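Putative nucleoprotein (Infectious salmon anemia virus, PDB 4EWC) encapsidates the negative-strand viral RNA genome, shielding it from nucleases and forming the ribonucleoprotein that serves as template for transcription and replication. Local coordinates at residues A[260-265]-A[309-314]; A[272-277]-A[441-446]; A[315-320]-A[341-346]. All coordinates share one frame; numbering follows the deposited sequence.

Interaction 1 of 3, residues A[260-265]-A[309-314]; sequences CMALIM and RNCGGV
Leu263, in the middle of helix 253-269, faces Cys311 at the end of a short 3-10 turn, and their CA atoms, 7.0 Å apart, are the nearest CA pair across the two segments. The turn is held by the backbone bond from Gly312 N to Arg309 O at 2.9 Å and belongs to the connection between helix 302-305 and helix 315-326, so the contact sets a loop against the side of a long helix. On the loop side Cys311 alone makes the contact. With SG beside its own backbone N and anti to the carbonyl carbon (chi1 -70°), Cys311 directs its sulfur at the helix, where SG meets Leu263 CD2 at 3.6 Å. The leucine meets it with one branch, the CD2 methyl. Ala262 adds a looser touch one residue earlier, its CB lying 4.5 Å from Cys311 SG. Leu305 and Thr387 also pack on Cys311, while Tyr304 lies on Ala262 and Met308 on Leu263, so the contact is enclosed by side chains of neighbouring helices and loops. A second tie between the same elements is polar: the carbonyl of Cys311 accepts a hydrogen bond from Lys266, about one turn further along the helix. The chemistry thus divides the work within one residue, the buried thiol making apolar contact with leucine and alanine while the backbone oxygen is satisfied by a lysine of the same helix.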
loop_
_atom_site.group_PDB
_atom_site.type_symbol
_atom_site.label_atom_id
_atom_site.label_comp_id
_atom_site.label_asym_id
_atom_site.label_seq_id
_atom_site.Cartn_x
_atom_site.Cartn_y
_atom_site.Cartn_z
ATOM N N CYS A 260 -8.973 28.267 17.494
ATOM C CA CYS A 260 -8.512 27.074 18.188
ATOM C C CYS A 260 -9.550 25.949 18.206
ATOM O O CYS A 260 -9.235 24.770 17.983
ATOM C CB CYS A 260 -8.124 27.434 19.636
ATOM S SG CYS A 260 -6.701 28.581 19.786
HETATM N N MSE A 261 -10.797 26.313 18.467
HETATM C CA MSE A 261 -11.866 25.321 18.463
HETATM C C MSE A 261 -12.072 24.739 17.048
HETATM O O MSE A 261 -12.307 23.562 16.893
HETATM C CB MSE A 261 -13.143 25.906 19.068
HETATM C CG MSE A 261 -13.051 26.090 20.575
HETATM SE SE MSE A 261 -13.028 24.307 21.463
HETATM C CE MSE A 261 -14.804 23.749 20.981
ATOM N N ALA A 262 -11.915 25.560 16.024
ATOM C CA ALA A 262 -11.940 25.057 14.664
ATOM C C ALA A 262 -10.819 24.047 14.399
ATOM O O ALA A 262 -11.038 23.027 13.746
ATOM C CB ALA A 262 -11.880 26.205 13.650
ATOM N N LEU A 263 -9.627 24.315 14.917
ATOM C CA LEU A 263 -8.482 23.444 14.675
ATOM C C LEU A 263 -8.644 22.121 15.400
ATOM O O LEU A 263 -8.346 21.045 14.852
ATOM C CB LEU A 263 -7.179 24.132 15.092
ATOM C CG LEU A 263 -6.805 25.323 14.206
ATOM C CD1 LEU A 263 -5.614 26.096 14.774
ATOM C CD2 LEU A 263 -6.494 24.821 12.808
ATOM N N ILE A 264 -9.122 22.220 16.637
ATOM C CA ILE A 264 -9.373 21.050 17.480
ATOM C C ILE A 264 -10.617 20.252 17.040
ATOM O O ILE A 264 -10.605 19.016 16.988
ATOM C CB ILE A 264 -9.476 21.477 18.965
ATOM C CG1 ILE A 264 -8.208 22.236 19.356
ATOM C CG2 ILE A 264 -9.674 20.290 19.887
ATOM C CD1 ILE A 264 -8.215 22.783 20.786
HETATM N N MSE A 265 -11.694 20.952 16.708
HETATM C CA MSE A 265 -12.862 20.243 16.187
HETATM C C MSE A 265 -12.573 19.524 14.865
HETATM O O MSE A 265 -13.066 18.419 14.672
HETATM C CB MSE A 265 -14.143 21.108 16.170
HETATM C CG MSE A 265 -14.621 21.564 17.572
HETATM SE SE MSE A 265 -14.899 20.123 18.905
HETATM C CE MSE A 265 -13.115 19.514 19.321
ATOM N N ARG A 309 -11.819 29.253 7.673
ATOM C CA ARG A 309 -12.410 28.689 6.469
ATOM C C ARG A 309 -11.656 27.483 5.912
ATOM O O ARG A 309 -12.264 26.468 5.638
ATOM C CB ARG A 309 -12.581 29.768 5.400
ATOM C CG ARG A 309 -13.790 30.665 5.621
ATOM C CD ARG A 309 -15.067 29.879 5.419
ATOM N NE ARG A 309 -16.131 30.263 6.352
ATOM C CZ ARG A 309 -17.227 29.534 6.578
ATOM N NH1 ARG A 309 -17.412 28.381 5.931
ATOM N NH2 ARG A 309 -18.138 29.959 7.448
ATOM N N ASN A 310 -10.339 27.583 5.781
ATOM C CA ASN A 310 -9.549 26.508 5.180
ATOM C C ASN A 310 -9.436 25.209 6.003
ATOM O O ASN A 310 -8.770 24.272 5.569
ATOM C CB ASN A 310 -8.144 26.989 4.788
ATOM C CG ASN A 310 -8.154 28.215 3.862
ATOM O OD1 ASN A 310 -9.091 28.436 3.110
ATOM N ND2 ASN A 310 -7.085 29.001 3.915
ATOM N N CYS A 311 -10.045 25.151 7.188
ATOM C CA CYS A 311 -10.165 23.871 7.905
ATOM C C CYS A 311 -11.289 23.033 7.281
ATOM O O CYS A 311 -11.444 21.835 7.569
ATOM C CB CYS A 311 -10.486 24.107 9.379
ATOM S SG CYS A 311 -9.157 24.816 10.356
ATOM N N GLY A 312 -12.050 23.694 6.406
ATOM C CA GLY A 312 -13.337 23.220 5.967
ATOM C C GLY A 312 -13.449 22.453 4.669
ATOM O O GLY A 312 -14.462 21.795 4.451
ATOM N N GLY A 313 -12.471 22.515 3.778
ATOM C CA GLY A 313 -12.580 21.699 2.567
ATOM C C GLY A 313 -13.399 22.364 1.462
ATOM O O GLY A 313 -14.561 22.722 1.661
ATOM N N VAL A 314 -12.786 22.499 0.290
ATOM C CA VAL A 314 -13.288 23.368 -0.765
ATOM C C VAL A 314 -14.713 23.062 -1.277
ATOM O O VAL A 314 -15.410 23.972 -1.741
ATOM C CB VAL A 314 -12.236 23.510 -1.924
ATOM C CG1 VAL A 314 -12.269 22.322 -2.857
ATOM C CG2 VAL A 314 -12.385 24.828 -2.657
#

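Interaction 2 of 3, residues A[272-277]-A[441-446]; sequences DQLFAP and ARTCVA
A helix-to-helix contact deep in the largely alpha-helical orthomyxovirus nucleoprotein fold brings Leu274 and Phe275, on the short, weakly bonded helix about 272-275, against Thr443 and Cys444 of helix 438-449, which lies in the C-terminal family region. It illustrates how a single turn can pack on a longer helix through two adjacent side chains. Leu274 and Cys444 have the nearest CA atoms, 7.6 Å apart, yet the nearest side-chain atoms are two methyls: Leu274 CD2 lies 3.5 Å from Thr443 CG2. The leucine extends toward helix 438-449 because its CG stands anti to the backbone N (chi1 179°), and the two side chains cross at about a right angle. Thr443 presents its methyl to the leucine and uses its hydroxyl elsewhere, OG1 being hydrogen-bonded to the carbonyl oxygens of Ser439, one turn earlier, and Glu468. This amphipathic residue therefore keeps its polar atom satisfied although it is buried. Leu274 CD2 also approaches Cys444 SG, at 4.3 Å, so one methyl bridges two neighbouring residues of the helix. Phe275 comes to the same sulfur from another direction in a sulfur-aromatic contact, with SG 5.2 Å from the ring centroid and set obliquely to the ring. Trp174 of helix 174-188 packs on Cys444 as well. Behind the contacting residues the turn is tied to its own continuation by Gln273, whose side-chain amide donates to the carbonyl of Pro277. That proline touches Trp514 of the second subunit, placing the far end of the segment at the subunit interface. Within the sulfur-aromatic pair, the ring atom that comes closest is Phe275 CE2, 4.0 Å from Cys444 SG.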
loop_
_atom_site.group_PDB
_atom_site.type_symbol
_atom_site.label_atom_id
_atom_site.label_comp_id
_atom_site.label_asym_id
_atom_site.label_seq_id
_atom_site.Cartn_x
_atom_site.Cartn_y
_atom_site.Cartn_z
ATOM N N ASP A 272 -15.418 10.786 12.409
ATOM C CA ASP A 272 -16.764 10.565 11.879
ATOM C C ASP A 272 -16.771 10.441 10.377
ATOM O O ASP A 272 -17.553 9.675 9.815
ATOM C CB ASP A 272 -17.710 11.682 12.287
ATOM C CG ASP A 272 -17.712 11.919 13.784
ATOM O OD1 ASP A 272 -17.237 11.039 14.553
ATOM O OD2 ASP A 272 -18.197 13.002 14.195
ATOM N N GLN A 273 -15.913 11.200 9.710
ATOM C CA GLN A 273 -15.883 11.122 8.256
ATOM C C GLN A 273 -15.278 9.815 7.788
ATOM O O GLN A 273 -15.385 9.472 6.623
ATOM C CB GLN A 273 -15.161 12.320 7.654
ATOM C CG GLN A 273 -16.092 13.428 7.308
ATOM C CD GLN A 273 -15.365 14.581 6.688
ATOM O OE1 GLN A 273 -14.680 15.336 7.377
ATOM N NE2 GLN A 273 -15.478 14.713 5.369
ATOM N N LEU A 274 -14.636 9.090 8.699
ATOM C CA LEU A 274 -14.240 7.720 8.398
ATOM C C LEU A 274 -15.512 6.890 8.198
ATOM O O LEU A 274 -15.628 6.109 7.249
ATOM C CB LEU A 274 -13.389 7.146 9.517
ATOM C CG LEU A 274 -12.914 5.710 9.358
ATOM C CD1 LEU A 274 -12.417 5.495 7.970
ATOM C CD2 LEU A 274 -11.802 5.437 10.350
ATOM N N PHE A 275 -16.484 7.091 9.079
ATOM C CA PHE A 275 -17.715 6.318 9.018
ATOM C C PHE A 275 -18.732 6.853 8.037
ATOM O O PHE A 275 -19.467 6.077 7.431
ATOM C CB PHE A 275 -18.319 6.123 10.414
ATOM C CG PHE A 275 -17.486 5.246 11.283
ATOM C CD1 PHE A 275 -17.489 3.883 11.090
ATOM C CD2 PHE A 275 -16.648 5.786 12.245
ATOM C CE1 PHE A 275 -16.709 3.065 11.857
ATOM C CE2 PHE A 275 -15.857 4.984 13.013
ATOM C CZ PHE A 275 -15.894 3.608 12.823
ATOM N N ALA A 276 -18.783 8.166 7.875
ATOM C CA ALA A 276 -19.679 8.751 6.873
ATOM C C ALA A 276 -19.008 9.936 6.164
ATOM O O ALA A 276 -19.218 11.085 6.536
ATOM C CB ALA A 276 -21.013 9.156 7.517
ATOM N N PRO A 277 -18.181 9.636 5.150
ATOM C CA PRO A 277 -17.322 10.566 4.408
ATOM C C PRO A 277 -18.063 11.769 3.859
ATOM O O PRO A 277 -17.475 12.847 3.749
ATOM C CB PRO A 277 -16.829 9.728 3.225
ATOM C CG PRO A 277 -16.960 8.369 3.642
ATOM C CD PRO A 277 -18.035 8.260 4.656
ATOM N N ALA A 441 -10.062 1.258 16.362
ATOM C CA ALA A 441 -9.740 2.378 17.238
ATOM C C ALA A 441 -8.438 3.035 16.807
ATOM O O ALA A 441 -8.351 4.266 16.760
ATOM C CB ALA A 441 -9.675 1.930 18.695
ATOM N N ARG A 442 -7.434 2.221 16.479
ATOM C CA ARG A 442 -6.155 2.752 15.999
ATOM C C ARG A 442 -6.303 3.577 14.708
ATOM O O ARG A 442 -5.641 4.606 14.532
ATOM C CB ARG A 442 -5.134 1.628 15.841
ATOM C CG ARG A 442 -4.798 0.992 17.180
ATOM C CD ARG A 442 -3.840 -0.176 17.060
ATOM N NE ARG A 442 -2.477 0.287 16.900
ATOM C CZ ARG A 442 -1.702 0.684 17.902
ATOM N NH1 ARG A 442 -2.159 0.670 19.148
ATOM N NH2 ARG A 442 -0.464 1.105 17.652
ATOM N N THR A 443 -7.198 3.142 13.826
ATOM C CA THR A 443 -7.510 3.891 12.612
ATOM C C THR A 443 -8.180 5.234 12.945
ATOM O O THR A 443 -7.951 6.227 12.267
ATOM C CB THR A 443 -8.391 3.063 11.627
ATOM O OG1 THR A 443 -7.718 1.852 11.255
ATOM C CG2 THR A 443 -8.676 3.839 10.370
ATOM N N CYS A 444 -8.997 5.259 13.990
ATOM C CA CYS A 444 -9.712 6.463 14.384
ATOM C C CYS A 444 -8.781 7.515 14.985
ATOM O O CYS A 444 -9.004 8.724 14.863
ATOM C CB CYS A 444 -10.802 6.104 15.388
ATOM S SG CYS A 444 -12.203 5.380 14.592
ATOM N N VAL A 445 -7.748 7.017 15.651
ATOM C CA VAL A 445 -6.711 7.822 16.221
ATOM C C VAL A 445 -5.859 8.408 15.094
ATOM O O VAL A 445 -5.599 9.612 15.072
ATOM C CB VAL A 445 -5.849 6.961 17.184
ATOM C CG1 VAL A 445 -4.475 7.608 17.479
ATOM C CG2 VAL A 445 -6.607 6.705 18.470
ATOM N N ALA A 446 -5.427 7.542 14.175
ATOM C CA ALA A 446 -4.605 7.937 13.049
ATOM C C ALA A 446 -5.278 9.062 12.291
ATOM O O ALA A 446 -4.676 10.113 12.035
ATOM C CB ALA A 446 -4.378 6.760 12.123
#

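Interaction 3 of 3, residues A[315-320]-A[341-346]; sequences ALDLMG and KKVRGR
Asp317 and Val343 lie where helix 315-326 and helix 334-346 come together, their CA atoms 6.9 Å apart; the axes of the two short segments run roughly antiparallel, at 146°, and approach to 10.1 Å. Both helices belong to the helical-bundle family region of the nucleoprotein, with only 20 residues between the segments, and pack as a helical hairpin. Val343 is the apolar centre of the contact, its two methyls serving different partners. CG2 meets Asp317 CB at 3.5 Å as the side chains slide past each other in opposite directions, and CG1 lies 4.2 Å from Leu318 CD2, the leucine crossing it at about a right angle. Leu318 also packs on Met372, Leu375 and Cys376 of helix 369-381, which links this pair to a third helix. Asp317 packs through CB and turns its carboxylate to Arg346. Arg346 bends at chi3 (81°) and brings its guanidinium up to the carboxylate, the side chains crossing at about a right angle and the two group planes 77° apart. The pairing is a long salt bridge and probably contributes a modest electrostatic attraction, since the arginine is engaged more firmly elsewhere: its NH2 donates to the carbonyl of Arg385. At the edge of the guanidinium and in its plane, Asp317 OD2 lies 3.7 Å from Arg346 NH1.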
loop_
_atom_site.group_PDB
_atom_site.type_symbol
_atom_site.label_atom_id
_atom_site.label_comp_id
_atom_site.label_asym_id
_atom_site.label_seq_id
_atom_site.Cartn_x
_atom_site.Cartn_y
_atom_site.Cartn_z
ATOM N N ALA A 315 -15.153 21.807 -1.145
ATOM C CA ALA A 315 -16.491 21.397 -1.585
ATOM C C ALA A 315 -17.614 22.257 -1.005
ATOM O O ALA A 315 -18.673 22.417 -1.617
ATOM C CB ALA A 315 -16.751 19.925 -1.289
ATOM N N LEU A 316 -17.384 22.808 0.177
ATOM C CA LEU A 316 -18.377 23.648 0.825
ATOM C C LEU A 316 -18.634 24.910 0.024
ATOM O O LEU A 316 -19.788 25.310 -0.156
ATOM C CB LEU A 316 -17.927 24.008 2.245
ATOM C CG LEU A 316 -17.814 22.866 3.256
ATOM C CD1 LEU A 316 -17.387 23.428 4.584
ATOM C CD2 LEU A 316 -19.134 22.105 3.396
ATOM N N ASP A 317 -17.558 25.531 -0.462
ATOM C CA ASP A 317 -17.669 26.765 -1.243
ATOM C C ASP A 317 -18.264 26.503 -2.613
ATOM O O ASP A 317 -19.006 27.317 -3.114
ATOM C CB ASP A 317 -16.301 27.409 -1.459
ATOM C CG ASP A 317 -15.636 27.830 -0.173
ATOM O OD1 ASP A 317 -16.332 28.267 0.769
ATOM O OD2 ASP A 317 -14.398 27.719 -0.112
ATOM N N LEU A 318 -17.915 25.370 -3.210
ATOM C CA LEU A 318 -18.288 25.091 -4.578
ATOM C C LEU A 318 -19.766 24.787 -4.634
ATOM O O LEU A 318 -20.465 25.186 -5.566
ATOM C CB LEU A 318 -17.486 23.916 -5.147
ATOM C CG LEU A 318 -15.957 24.017 -5.123
ATOM C CD1 LEU A 318 -15.318 22.703 -5.524
ATOM C CD2 LEU A 318 -15.480 25.132 -6.009
HETATM N N MSE A 319 -20.237 24.060 -3.630
HETATM C CA MSE A 319 -21.634 23.676 -3.559
HETATM C C MSE A 319 -22.448 24.935 -3.337
HETATM O O MSE A 319 -23.554 25.080 -3.859
HETATM C CB MSE A 319 -21.860 22.720 -2.394
HETATM C CG MSE A 319 -21.424 21.301 -2.626
HETATM SE SE MSE A 319 -21.499 20.372 -0.904
HETATM C CE MSE A 319 -23.223 21.076 -0.331
ATOM N N GLY A 320 -21.890 25.837 -2.540
ATOM C CA GLY A 320 -22.520 27.119 -2.304
ATOM C C GLY A 320 -22.652 27.896 -3.609
ATOM O O GLY A 320 -23.666 28.555 -3.851
ATOM N N LYS A 341 -14.087 34.628 -4.839
ATOM C CA LYS A 341 -12.863 35.237 -4.373
ATOM C C LYS A 341 -12.198 34.334 -3.337
ATOM O O LYS A 341 -10.985 34.169 -3.327
ATOM C CB LYS A 341 -13.175 36.617 -3.777
ATOM C CG LYS A 341 -12.074 37.213 -2.879
ATOM C CD LYS A 341 -12.633 38.272 -1.931
ATOM C CE LYS A 341 -13.857 37.755 -1.142
ATOM N NZ LYS A 341 -13.556 36.636 -0.211
ATOM N N LYS A 342 -13.003 33.741 -2.468
ATOM C CA LYS A 342 -12.470 32.823 -1.473
ATOM C C LYS A 342 -11.868 31.601 -2.138
ATOM O O LYS A 342 -10.746 31.199 -1.796
ATOM C CB LYS A 342 -13.541 32.410 -0.474
ATOM C CG LYS A 342 -13.889 33.500 0.490
ATOM C CD LYS A 342 -15.043 33.090 1.361
ATOM C CE LYS A 342 -15.473 34.227 2.262
ATOM N NZ LYS A 342 -16.604 33.798 3.128
ATOM N N VAL A 343 -12.600 31.022 -3.092
ATOM C CA VAL A 343 -12.075 29.882 -3.816
ATOM C C VAL A 343 -10.800 30.231 -4.573
ATOM O O VAL A 343 -9.843 29.452 -4.549
ATOM C CB VAL A 343 -13.098 29.259 -4.764
ATOM C CG1 VAL A 343 -12.515 28.020 -5.443
ATOM C CG2 VAL A 343 -14.342 28.879 -4.007
ATOM N N ARG A 344 -10.771 31.395 -5.225
ATOM C CA ARG A 344 -9.578 31.816 -5.968
ATOM C C ARG A 344 -8.371 31.855 -5.063
ATOM O O ARG A 344 -7.322 31.347 -5.425
ATOM C CB ARG A 344 -9.772 33.161 -6.696
ATOM C CG ARG A 344 -8.834 33.331 -7.910
ATOM C CD ARG A 344 -9.159 34.568 -8.741
ATOM N NE ARG A 344 -8.401 34.644 -9.985
ATOM C CZ ARG A 344 -7.112 34.979 -10.071
ATOM N NH1 ARG A 344 -6.411 35.241 -8.975
ATOM N NH2 ARG A 344 -6.510 35.043 -11.260
ATOM N N GLY A 345 -8.537 32.439 -3.879
ATOM C CA GLY A 345 -7.491 32.457 -2.874
ATOM C C GLY A 345 -7.071 31.084 -2.365
ATOM O O GLY A 345 -5.968 30.917 -1.872
ATOM N N ARG A 346 -7.943 30.091 -2.465
ATOM C CA ARG A 346 -7.580 28.772 -1.976
ATOM C C ARG A 346 -6.794 27.994 -3.014
ATOM O O ARG A 346 -6.165 26.989 -2.694
ATOM C CB ARG A 346 -8.799 27.979 -1.477
ATOM C CG ARG A 346 -9.375 28.516 -0.170
ATOM C CD ARG A 346 -10.426 27.615 0.406
ATOM N NE ARG A 346 -9.869 26.479 1.138
ATOM C CZ ARG A 346 -10.614 25.570 1.772
ATOM N NH1 ARG A 346 -11.936 25.673 1.750
ATOM N NH2 ARG A 346 -10.045 24.553 2.425
#

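Overall arrangement
All three contacts are buried, but they differ in depth and chemistry. The centres of interactions 1 and 2 lie about 10 and 8 Å from the centre of the chain, and both rest on apolar and sulfur contacts, whereas interaction 3, whose centre is about 18 Å out, adds a long salt bridge to its aliphatic packing. Interactions 1 and 3 touch: Asn310 and Arg346 come into contact, and segment 309-314 runs directly into helix 315-326. Interaction 2 touches neither, yet its helix 272-275 follows helix 253-269 of interaction 1 in the chain. It spans the greatest sequence distance, joining that region to the C-terminal part, while interaction 3 joins near neighbours.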